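Local coordinates for transcription termination factor FttA (Pyrococcus horikoshii, PDB 3AF6), which probably terminates transcription by cutting nascent RNA with a two-zinc nuclease site and degrading the released RNA from its 5' end, at residues Asp294-Gln299 and Pro306-Arg311; Pro429-Gly434 and Ala520-Leu525; Glu453-Leu458 and Glu514-Ile519; Gln507-Ser512 and Val531-Gln536. All coordinates share one frame; numbering follows the deposited sequence.

Contact 1 of 4, residues Asp294-Gln299 and Pro306-Arg311; sequences DFIEIQ and PLYRPR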
# COMPACT_ATOMS: atom_id res chain seq x y z
N ASP A 294 -7.67 -7.90 -9.06
CA ASP A 294 -8.57 -8.79 -8.36
C ASP A 294 -9.99 -8.20 -8.39
O ASP A 294 -10.97 -8.92 -8.56
CB ASP A 294 -8.09 -8.96 -6.92
CG ASP A 294 -8.90 -9.96 -6.13
OD1 ASP A 294 -8.86 -9.90 -4.88
OD2 ASP A 294 -9.58 -10.81 -6.75
N PHE A 295 -10.07 -6.88 -8.25
CA PHE A 295 -11.34 -6.15 -8.24
C PHE A 295 -12.12 -6.19 -9.55
O PHE A 295 -13.32 -6.50 -9.56
CB PHE A 295 -11.09 -4.70 -7.82
CG PHE A 295 -12.32 -3.83 -7.87
CD1 PHE A 295 -13.54 -4.29 -7.40
CD2 PHE A 295 -12.23 -2.53 -8.36
CE1 PHE A 295 -14.66 -3.46 -7.42
CE2 PHE A 295 -13.34 -1.69 -8.38
CZ PHE A 295 -14.56 -2.17 -7.91
N ILE A 296 -11.47 -5.87 -10.67
CA ILE A 296 -12.17 -5.89 -11.94
C ILE A 296 -12.55 -7.31 -12.33
O ILE A 296 -13.61 -7.54 -12.93
CB ILE A 296 -11.37 -5.18 -13.06
CG1 ILE A 296 -9.93 -5.69 -13.11
CG2 ILE A 296 -11.39 -3.68 -12.84
CD1 ILE A 296 -9.06 -4.92 -14.10
N GLU A 297 -11.70 -8.27 -11.98
CA GLU A 297 -12.01 -9.66 -12.29
C GLU A 297 -13.21 -10.18 -11.49
O GLU A 297 -14.04 -10.91 -12.03
CB GLU A 297 -10.78 -10.54 -12.04
CG GLU A 297 -9.77 -10.49 -13.16
CD GLU A 297 -8.48 -11.23 -12.82
OE1 GLU A 297 -8.57 -12.33 -12.22
OE2 GLU A 297 -7.40 -10.72 -13.17
N ILE A 298 -13.31 -9.82 -10.22
CA ILE A 298 -14.45 -10.29 -9.44
C ILE A 298 -15.75 -9.72 -10.03
O ILE A 298 -16.78 -10.41 -10.09
CB ILE A 298 -14.32 -9.87 -7.94
CG1 ILE A 298 -13.02 -10.43 -7.36
CG2 ILE A 298 -15.49 -10.40 -7.14
CD1 ILE A 298 -12.74 -11.88 -7.73
N GLN A 299 -15.70 -8.47 -10.49
CA GLN A 299 -16.85 -7.83 -11.11
C GLN A 299 -17.29 -8.59 -12.36
O GLN A 299 -18.47 -8.88 -12.54
CB GLN A 299 -16.51 -6.39 -11.49
CG GLN A 299 -16.55 -5.40 -10.34
CD GLN A 299 -16.23 -3.99 -10.78
OE1 GLN A 299 -15.13 -3.71 -11.25
NE2 GLN A 299 -17.19 -3.09 -10.64
N PRO A 306 -16.87 -3.96 -15.67
CA PRO A 306 -15.83 -3.50 -14.74
C PRO A 306 -15.61 -1.98 -14.75
O PRO A 306 -15.84 -1.33 -15.77
CB PRO A 306 -14.60 -4.28 -15.21
CG PRO A 306 -14.83 -4.39 -16.69
CD PRO A 306 -16.29 -4.74 -16.78
N LEU A 307 -15.18 -1.42 -13.62
CA LEU A 307 -14.94 0.01 -13.51
C LEU A 307 -13.78 0.44 -14.38
O LEU A 307 -13.70 1.59 -14.79
CB LEU A 307 -14.63 0.42 -12.07
CG LEU A 307 -15.80 0.69 -11.11
CD1 LEU A 307 -15.23 1.04 -9.74
CD2 LEU A 307 -16.66 1.83 -11.64
N TYR A 308 -12.87 -0.48 -14.64
CA TYR A 308 -11.73 -0.18 -15.49
C TYR A 308 -11.09 -1.48 -15.94
O TYR A 308 -11.60 -2.55 -15.63
CB TYR A 308 -10.71 0.72 -14.79
CG TYR A 308 -10.48 0.41 -13.33
CD1 TYR A 308 -11.21 1.07 -12.35
CD2 TYR A 308 -9.55 -0.56 -12.93
CE1 TYR A 308 -11.03 0.78 -11.02
CE2 TYR A 308 -9.36 -0.85 -11.59
CZ TYR A 308 -10.11 -0.17 -10.63
OH TYR A 308 -9.94 -0.41 -9.30
N ARG A 309 -9.98 -1.37 -16.66
CA ARG A 309 -9.31 -2.54 -17.20
C ARG A 309 -7.81 -2.57 -16.90
O ARG A 309 -7.24 -1.60 -16.40
CB ARG A 309 -9.48 -2.56 -18.72
CG ARG A 309 -10.88 -2.27 -19.21
CD ARG A 309 -11.76 -3.48 -19.07
NE ARG A 309 -13.13 -3.18 -19.47
CZ ARG A 309 -13.97 -4.08 -19.96
NH1 ARG A 309 -13.57 -5.34 -20.11
NH2 ARG A 309 -15.20 -3.72 -20.31
N PRO A 310 -7.17 -3.70 -17.22
CA PRO A 310 -5.74 -3.93 -17.03
C PRO A 310 -4.86 -2.82 -17.62
O PRO A 310 -3.84 -2.46 -17.04
CB PRO A 310 -5.52 -5.27 -17.71
CG PRO A 310 -6.77 -6.00 -17.37
CD PRO A 310 -7.85 -4.97 -17.57
N ARG A 311 -5.23 -2.29 -18.78
CA ARG A 311 -4.41 -1.23 -19.38
C ARG A 311 -4.38 0.00 -18.48
O ARG A 311 -3.39 0.74 -18.45
CB ARG A 311 -4.93 -0.86 -20.78
CG ARG A 311 -6.41 -0.57 -20.84
CD ARG A 311 -6.91 -0.41 -22.26
NE ARG A 311 -6.53 0.87 -22.86
CZ ARG A 311 -6.88 1.27 -24.08
NH1 ARG A 311 -7.64 0.48 -24.84
NH2 ARG A 311 -6.49 2.45 -24.53
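Phe295, Ile296 and Gln299, near the end of helix 282-301, pack against the linker Pro306-Arg309 and the first turn of helix 310-319. This is the turn between two successive helices in the metallo-beta-lactamase part of the protein. Ile296 holds the middle. Its CB lies 4.0 Å from Pro306 CB. CG1 sits between the backbone N and the carbonyl carbon (chi1 50°), which carries CD1 to the ring of Pro310, 3.7 Å from CD. The CG2 branch turns to Tyr308 instead and comes obliquely to that ring, 3.6 Å from CD2. Phe295 meets the linker with the edge of its ring. Its CE2 touches Leu307 CD1 at 3.6 Å, and Tyr308 OH lies in the ring plane, 3.3 Å from Phe295 CD2. The Tyr308 hydroxyl has its polar partner elsewhere, in a hydrogen bond with Gly263 O.

Gln299 supplies the polar link. Its chain is extended beyond CG and brings OE1 to Leu307 N, which donates a hydrogen bond of 3.3 Å. The bond is fairly straight at the hydrogen (164°), but the donor is tilted 31° from the carbonyl plane. The same OE1 stands 3.7 Å above one face of the Phe295 ring, offset toward the rim. Leu225 touches both Phe295 and Gln299. The Phe295 side chain is about 10 Å from that of Asp260, a zinc ligand. The turn is thus joined mainly by apolar packing, with one rather long side-chain-to-backbone hydrogen bond at Leu307.

Contact 2 of 4, residues Pro429-Gly434 and Ala520-Leu525; sequences PAMAVG and ASSGML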
# COMPACT_ATOMS: atom_id res chain seq x y z
N PRO A 429 -13.54 -15.03 6.29
CA PRO A 429 -13.43 -14.07 5.19
C PRO A 429 -12.41 -13.00 5.56
O PRO A 429 -12.37 -12.57 6.72
CB PRO A 429 -14.85 -13.53 5.06
CG PRO A 429 -15.35 -13.59 6.45
CD PRO A 429 -14.84 -14.91 6.97
N ALA A 430 -11.59 -12.60 4.60
CA ALA A 430 -10.57 -11.58 4.81
C ALA A 430 -10.00 -11.10 3.48
O ALA A 430 -9.90 -11.87 2.52
CB ALA A 430 -9.44 -12.14 5.68
N MET A 431 -9.64 -9.82 3.40
CA MET A 431 -9.08 -9.30 2.16
C MET A 431 -7.72 -9.98 1.92
O MET A 431 -7.00 -10.30 2.88
CB MET A 431 -8.90 -7.76 2.22
CG MET A 431 -10.19 -6.93 2.22
SD MET A 431 -11.35 -7.38 0.87
CE MET A 431 -10.86 -6.21 -0.52
N ALA A 432 -7.40 -10.20 0.65
CA ALA A 432 -6.15 -10.83 0.27
C ALA A 432 -4.97 -10.25 1.04
O ALA A 432 -4.01 -10.95 1.33
CB ALA A 432 -5.92 -10.67 -1.22
N VAL A 433 -5.06 -8.96 1.37
CA VAL A 433 -4.02 -8.26 2.11
C VAL A 433 -4.59 -7.74 3.43
O VAL A 433 -5.73 -7.28 3.50
CB VAL A 433 -3.49 -7.05 1.32
CG1 VAL A 433 -2.31 -6.43 2.06
CG2 VAL A 433 -3.08 -7.49 -0.06
N GLY A 434 -3.79 -7.82 4.49
CA GLY A 434 -4.27 -7.37 5.79
C GLY A 434 -4.53 -8.51 6.77
O GLY A 434 -3.62 -9.28 7.08
N ALA A 520 -10.61 -16.73 2.86
CA ALA A 520 -10.76 -16.21 1.51
C ALA A 520 -11.34 -14.81 1.41
O ALA A 520 -12.13 -14.37 2.25
CB ALA A 520 -11.61 -17.18 0.69
N SER A 521 -10.94 -14.12 0.35
CA SER A 521 -11.42 -12.78 0.07
C SER A 521 -12.75 -12.89 -0.68
O SER A 521 -13.02 -13.92 -1.29
CB SER A 521 -10.38 -12.05 -0.78
OG SER A 521 -9.95 -12.89 -1.85
N SER A 522 -13.60 -11.86 -0.62
CA SER A 522 -13.34 -10.62 0.10
C SER A 522 -13.61 -10.72 1.60
O SER A 522 -14.38 -11.57 2.04
CB SER A 522 -14.19 -9.48 -0.47
OG SER A 522 -13.59 -8.94 -1.64
N GLY A 523 -12.98 -9.82 2.35
CA GLY A 523 -13.12 -9.80 3.79
C GLY A 523 -14.48 -9.46 4.35
O GLY A 523 -14.75 -9.72 5.53
N MET A 524 -15.35 -8.89 3.52
CA MET A 524 -16.68 -8.53 3.98
C MET A 524 -17.78 -9.25 3.19
O MET A 524 -18.94 -8.81 3.17
CB MET A 524 -16.87 -7.01 3.88
CG MET A 524 -15.78 -6.20 4.59
SD MET A 524 -16.10 -4.41 4.58
CE MET A 524 -15.53 -3.96 2.91
N LEU A 525 -17.42 -10.36 2.56
CA LEU A 525 -18.38 -11.12 1.76
C LEU A 525 -18.98 -10.22 0.68
O LEU A 525 -20.10 -10.46 0.21
CB LEU A 525 -19.51 -11.66 2.65
CG LEU A 525 -19.17 -12.76 3.66
CD1 LEU A 525 -20.42 -13.12 4.45
CD2 LEU A 525 -18.63 -13.97 2.92
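Ala430 and Ala520 are joined where the parallel strands 425-429 and 516-520 run out into loops. Ala430 N donates to Ala520 O at 3.0 Å, with an angle of 160° at the hydrogen. The donor stands above the carbonyl plane, 50° out of it, so the bond does not use a lone pair. Pro429, paired with Ala520, has no N-H to give; its CB packs 3.6 Å from Ser522 O. Ser522 O accepts from Ser530 OG and, weakly, from Leu525 N.

The peptide between Ser521 and Ser522 is cis and turns the chain toward Gly523. Gly523 N points at Met431 SD, 3.3 Å away, in a weak hydrogen bond. Met431 is bent at chi2 and chi3, which brings the sulphur into line with the glycine N-H (172°). SD also lies 3.7 Å from Ser522 OG. Ser521 OG is satisfied outside the pair, by Gly460 O.

His258, a zinc ligand, has its NE2 hydrogen-bonded to Val433 O, and its side chain is about 4 Å from that of Met431. Val433 O is thus a second-shell acceptor that probably helps orient His258, while one backbone bond and one weak N-H...S bond join segment 429-434 to 520-525.

Contact 3 of 4, residues Glu453-Leu458 and Glu514-Ile519; sequences EVPIYL and EPAIII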
# COMPACT_ATOMS: atom_id res chain seq x y z
N GLU A 453 -4.65 -29.45 13.20
CA GLU A 453 -4.97 -30.78 12.69
C GLU A 453 -5.49 -30.66 11.25
O GLU A 453 -4.78 -30.99 10.30
CB GLU A 453 -6.03 -31.44 13.58
CG GLU A 453 -5.67 -32.85 14.08
CD GLU A 453 -4.50 -32.85 15.06
OE1 GLU A 453 -4.57 -32.11 16.07
OE2 GLU A 453 -3.53 -33.61 14.85
N VAL A 454 -6.73 -30.19 11.09
CA VAL A 454 -7.32 -30.03 9.77
C VAL A 454 -6.49 -29.06 8.93
O VAL A 454 -5.73 -28.26 9.46
CB VAL A 454 -8.77 -29.50 9.87
CG1 VAL A 454 -9.67 -30.56 10.47
CG2 VAL A 454 -8.80 -28.24 10.71
N PRO A 455 -6.63 -29.13 7.59
CA PRO A 455 -5.88 -28.26 6.68
C PRO A 455 -6.43 -26.83 6.59
O PRO A 455 -7.58 -26.57 6.95
CB PRO A 455 -5.99 -28.99 5.35
CG PRO A 455 -7.41 -29.50 5.41
CD PRO A 455 -7.52 -30.03 6.84
N ILE A 456 -5.61 -25.90 6.11
CA ILE A 456 -6.05 -24.52 5.97
C ILE A 456 -5.92 -24.06 4.52
O ILE A 456 -4.81 -23.94 3.99
CB ILE A 456 -5.22 -23.56 6.88
CG1 ILE A 456 -5.15 -24.11 8.31
CG2 ILE A 456 -5.88 -22.18 6.91
CD1 ILE A 456 -4.15 -23.38 9.19
N TYR A 457 -7.06 -23.81 3.90
CA TYR A 457 -7.10 -23.36 2.51
C TYR A 457 -7.10 -21.84 2.37
O TYR A 457 -7.82 -21.14 3.08
CB TYR A 457 -8.34 -23.94 1.82
CG TYR A 457 -8.36 -25.45 1.76
CD1 TYR A 457 -9.25 -26.19 2.54
CD2 TYR A 457 -7.49 -26.14 0.92
CE1 TYR A 457 -9.27 -27.58 2.48
CE2 TYR A 457 -7.50 -27.52 0.85
CZ TYR A 457 -8.39 -28.23 1.63
OH TYR A 457 -8.42 -29.60 1.54
N LEU A 458 -6.30 -21.35 1.43
CA LEU A 458 -6.19 -19.92 1.16
C LEU A 458 -6.78 -19.66 -0.22
O LEU A 458 -6.22 -20.10 -1.23
CB LEU A 458 -4.72 -19.50 1.20
CG LEU A 458 -3.90 -19.96 2.41
CD1 LEU A 458 -2.50 -19.36 2.33
CD2 LEU A 458 -4.59 -19.54 3.72
N GLU A 514 -14.22 -33.58 4.91
CA GLU A 514 -13.05 -33.40 5.76
C GLU A 514 -13.10 -31.98 6.31
O GLU A 514 -13.03 -31.01 5.54
CB GLU A 514 -11.76 -33.59 4.97
CG GLU A 514 -11.58 -34.97 4.38
CD GLU A 514 -10.23 -35.14 3.70
OE1 GLU A 514 -9.90 -34.34 2.80
OE2 GLU A 514 -9.49 -36.09 4.06
N PRO A 515 -13.24 -31.83 7.63
CA PRO A 515 -13.29 -30.48 8.19
C PRO A 515 -12.05 -29.72 7.75
O PRO A 515 -11.02 -30.33 7.47
CB PRO A 515 -13.33 -30.74 9.69
CG PRO A 515 -14.11 -32.02 9.78
CD PRO A 515 -13.45 -32.84 8.68
N ALA A 516 -12.15 -28.40 7.67
CA ALA A 516 -11.01 -27.60 7.26
C ALA A 516 -11.24 -26.13 7.55
O ALA A 516 -12.37 -25.70 7.81
CB ALA A 516 -10.73 -27.80 5.77
N ILE A 517 -10.16 -25.36 7.52
CA ILE A 517 -10.24 -23.93 7.75
C ILE A 517 -10.11 -23.27 6.38
O ILE A 517 -9.17 -23.56 5.63
CB ILE A 517 -9.10 -23.43 8.65
CG1 ILE A 517 -9.12 -24.17 9.99
CG2 ILE A 517 -9.26 -21.93 8.88
CD1 ILE A 517 -10.41 -24.00 10.75
N ILE A 518 -11.06 -22.39 6.07
CA ILE A 518 -11.06 -21.68 4.80
C ILE A 518 -10.93 -20.18 5.01
O ILE A 518 -11.76 -19.55 5.67
CB ILE A 518 -12.37 -21.95 4.00
CG1 ILE A 518 -12.58 -23.45 3.84
CG2 ILE A 518 -12.30 -21.28 2.63
CD1 ILE A 518 -13.98 -23.82 3.40
N ILE A 519 -9.87 -19.60 4.46
CA ILE A 519 -9.65 -18.17 4.57
C ILE A 519 -9.70 -17.66 3.13
O ILE A 519 -8.94 -18.13 2.28
CB ILE A 519 -8.28 -17.83 5.19
CG1 ILE A 519 -8.15 -18.48 6.57
CG2 ILE A 519 -8.13 -16.32 5.32
CD1 ILE A 519 -6.91 -18.04 7.35
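Ile456, Tyr457 and Leu458 pair in parallel with Ile517, Ile518 and Ile519, joining two neighbouring strands inside the six-stranded sheet of the beta-CASP region. The strand axes approach to 4.7 Å and differ in direction by 21°. Three backbone bonds connect them. Ile517 uses both its polar atoms: its N donates to Pro455 O at 2.9 Å, and its O accepts Tyr457 N at 2.7 Å. Ile519 N then donates to Tyr457 O at 2.9 Å. Each donor lies nearly along the C=O axis of its acceptor.

On one face, Ile456 and Ile517 lie side by side and point the same way, with Ile456 CG2 3.9 Å from Ile517 CB. Leu458 and Ile519 continue this face, which helices 405-420 and 435-447 cover. Tyr457 and Ile518 point to the other face. With Tyr457 CG anti to the carbonyl carbon (chi1 -62°), the ring reaches back along the neighbouring strand and CE1 meets Ala516 CB at 3.6 Å. Pro455 CG reaches the same methyl at 3.7 Å. At the strand entrance, Val454 CG1 touches Pro515 CB at 3.7 Å.

Strand 497-499 flanks 456-459 and strand 425-429 flanks 516-520. A parallel sheet with apolar side chains under helices on both faces is typical of an open three-layer alpha/beta fold, here the beta-CASP domain.

Contact 4 of 4, residues Gln507-Ser512 and Val531-Gln536; sequences QDIIDS and VEYFKQ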
# COMPACT_ATOMS: atom_id res chain seq x y z
N GLN A 507 -14.78 -26.34 -5.35
CA GLN A 507 -16.02 -27.09 -5.31
C GLN A 507 -15.82 -28.37 -4.49
O GLN A 507 -16.64 -28.71 -3.64
CB GLN A 507 -16.48 -27.43 -6.73
CG GLN A 507 -17.94 -27.78 -6.81
CD GLN A 507 -18.83 -26.67 -6.28
OE1 GLN A 507 -18.90 -25.59 -6.88
NE2 GLN A 507 -19.51 -26.91 -5.16
N ASP A 508 -14.71 -29.06 -4.74
CA ASP A 508 -14.40 -30.28 -4.00
C ASP A 508 -14.46 -30.00 -2.50
O ASP A 508 -15.25 -30.61 -1.77
CB ASP A 508 -13.01 -30.78 -4.38
CG ASP A 508 -12.89 -31.11 -5.85
OD1 ASP A 508 -11.78 -31.48 -6.29
OD2 ASP A 508 -13.90 -30.99 -6.56
N ILE A 509 -13.61 -29.07 -2.06
CA ILE A 509 -13.53 -28.68 -0.65
C ILE A 509 -14.91 -28.50 -0.02
O ILE A 509 -15.17 -29.00 1.08
CB ILE A 509 -12.75 -27.35 -0.48
CG1 ILE A 509 -11.35 -27.47 -1.10
CG2 ILE A 509 -12.62 -27.01 0.99
CD1 ILE A 509 -10.53 -26.21 -1.02
N ILE A 510 -15.79 -27.80 -0.72
CA ILE A 510 -17.14 -27.55 -0.23
C ILE A 510 -17.91 -28.86 -0.09
O ILE A 510 -18.54 -29.12 0.93
CB ILE A 510 -17.91 -26.62 -1.18
CG1 ILE A 510 -17.10 -25.34 -1.40
CG2 ILE A 510 -19.28 -26.30 -0.61
CD1 ILE A 510 -17.59 -24.48 -2.55
N ASP A 511 -17.83 -29.68 -1.13
CA ASP A 511 -18.52 -30.97 -1.14
C ASP A 511 -17.92 -31.97 -0.16
O ASP A 511 -18.65 -32.70 0.51
CB ASP A 511 -18.51 -31.57 -2.55
CG ASP A 511 -19.32 -30.75 -3.54
OD1 ASP A 511 -20.46 -30.35 -3.21
OD2 ASP A 511 -18.82 -30.52 -4.67
N SER A 512 -16.59 -31.99 -0.07
CA SER A 512 -15.90 -32.91 0.83
C SER A 512 -16.48 -32.89 2.24
O SER A 512 -17.29 -32.02 2.59
CB SER A 512 -14.41 -32.58 0.90
OG SER A 512 -13.74 -33.46 1.78
N VAL A 531 -17.75 -15.43 -0.94
CA VAL A 531 -19.20 -15.47 -1.09
C VAL A 531 -19.73 -16.86 -1.46
O VAL A 531 -20.80 -17.27 -0.99
CB VAL A 531 -19.66 -14.45 -2.13
CG1 VAL A 531 -21.15 -14.54 -2.33
CG2 VAL A 531 -19.27 -13.05 -1.67
N GLU A 532 -19.00 -17.59 -2.28
CA GLU A 532 -19.43 -18.92 -2.67
C GLU A 532 -19.47 -19.83 -1.46
O GLU A 532 -20.46 -20.51 -1.22
CB GLU A 532 -18.50 -19.50 -3.73
CG GLU A 532 -18.95 -20.84 -4.27
CD GLU A 532 -18.07 -21.33 -5.42
OE1 GLU A 532 -18.23 -22.50 -5.84
OE2 GLU A 532 -17.23 -20.53 -5.90
N TYR A 533 -18.37 -19.84 -0.70
CA TYR A 533 -18.28 -20.65 0.51
C TYR A 533 -19.44 -20.28 1.40
O TYR A 533 -20.18 -21.15 1.86
CB TYR A 533 -16.97 -20.37 1.26
CG TYR A 533 -15.73 -20.85 0.55
CD1 TYR A 533 -15.48 -22.21 0.39
CD2 TYR A 533 -14.80 -19.95 0.04
CE1 TYR A 533 -14.34 -22.66 -0.28
CE2 TYR A 533 -13.66 -20.38 -0.63
CZ TYR A 533 -13.43 -21.74 -0.78
OH TYR A 533 -12.32 -22.18 -1.46
N PHE A 534 -19.62 -18.98 1.64
CA PHE A 534 -20.71 -18.52 2.49
C PHE A 534 -22.03 -19.15 2.08
O PHE A 534 -22.64 -19.89 2.86
CB PHE A 534 -20.86 -17.00 2.44
CG PHE A 534 -22.10 -16.50 3.12
CD1 PHE A 534 -22.24 -16.58 4.50
CD2 PHE A 534 -23.16 -15.98 2.38
CE1 PHE A 534 -23.40 -16.16 5.14
CE2 PHE A 534 -24.34 -15.55 3.01
CZ PHE A 534 -24.46 -15.64 4.39
N LYS A 535 -22.46 -18.85 0.86
CA LYS A 535 -23.71 -19.37 0.31
C LYS A 535 -23.86 -20.87 0.57
O LYS A 535 -24.90 -21.32 1.07
CB LYS A 535 -23.77 -19.16 -1.21
CG LYS A 535 -24.08 -17.75 -1.67
CD LYS A 535 -24.14 -17.70 -3.19
CE LYS A 535 -24.57 -16.33 -3.70
NZ LYS A 535 -24.64 -16.28 -5.19
N GLN A 536 -22.82 -21.62 0.25
CA GLN A 536 -22.87 -23.06 0.41
C GLN A 536 -22.74 -23.62 1.82
O GLN A 536 -23.13 -24.76 2.06
CB GLN A 536 -21.83 -23.72 -0.49
CG GLN A 536 -22.15 -23.56 -1.97
CD GLN A 536 -21.47 -24.61 -2.82
OE1 GLN A 536 -21.61 -25.81 -2.57
NE2 GLN A 536 -20.74 -24.16 -3.84
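Ile510 packs against Tyr533 and Gln536 where helix 503-511 runs beside helix 529-537. Its CB points toward helix 529-537. There the chain divides. CG2 lies across the Gln536 side chain, 3.6 Å from its CB and 3.5 Å from its CD. CG1 is anti to the carbonyl carbon (chi1 -55°) and turns to Tyr533. It comes obliquely to that ring, 4.0 Å from CD1 and also 4.0 Å from CE1. CD1, the tip, continues the chain in an extended line (chi2 167°). It ends beside two polar side chains, 3.9 Å from Glu532 OE1 and 3.9 Å from Gln536 CD.

The helices point nearly the same way, with 25° between their directions. Their axes approach to 10.9 Å, a wide spacing that large side chains bridge. Both helices lie on the same face of the parallel beta-CASP sheet. Helix 503-511 belongs to the beta-alpha-beta crossover from strand 497-499 to strand 516-520, and helix 529-537 follows that second strand.

On the sheet side, Ile509 CD1 approaches Tyr533 OH at 4.4 Å. This hydroxyl is hydrogen-bonded to Asp459 OD2, at the end of strand 456-459. The same ring also touches Ile518 and Ala520 of strand 516-520. At the rim the Gln507 side chain crosses those of Gln536 and Glu532 at about a right angle. Glu532 OE2 has a long, weak ion pair with Arg506 NH2.

In the fold
Contacts 2, 3 and 4 belong to one beta-CASP unit, whereas contact 1 lies in the metallo-beta-lactamase part. Contact 3 is nested between the segments of contact 2, and its strand 516-520 leads straight into the loop 520-525; their centres are 16 Å apart. Contact 4 lies on the sheet of contact 3, with centres 12 Å apart: Tyr457 CD2 meets Ile509 CD1 at 3.6 Å, and Ile518 CG2 meets Tyr533 CZ at 3.6 Å. Leu525 of contact 2 packs on Phe534. Contacts 1 and 2 do not touch, though their nearest atoms are about 4 Å apart. The Met431 side chain in contact 2 is about 8 Å from a bound zinc ion, while contacts 3 and 4 are remote from the metal site.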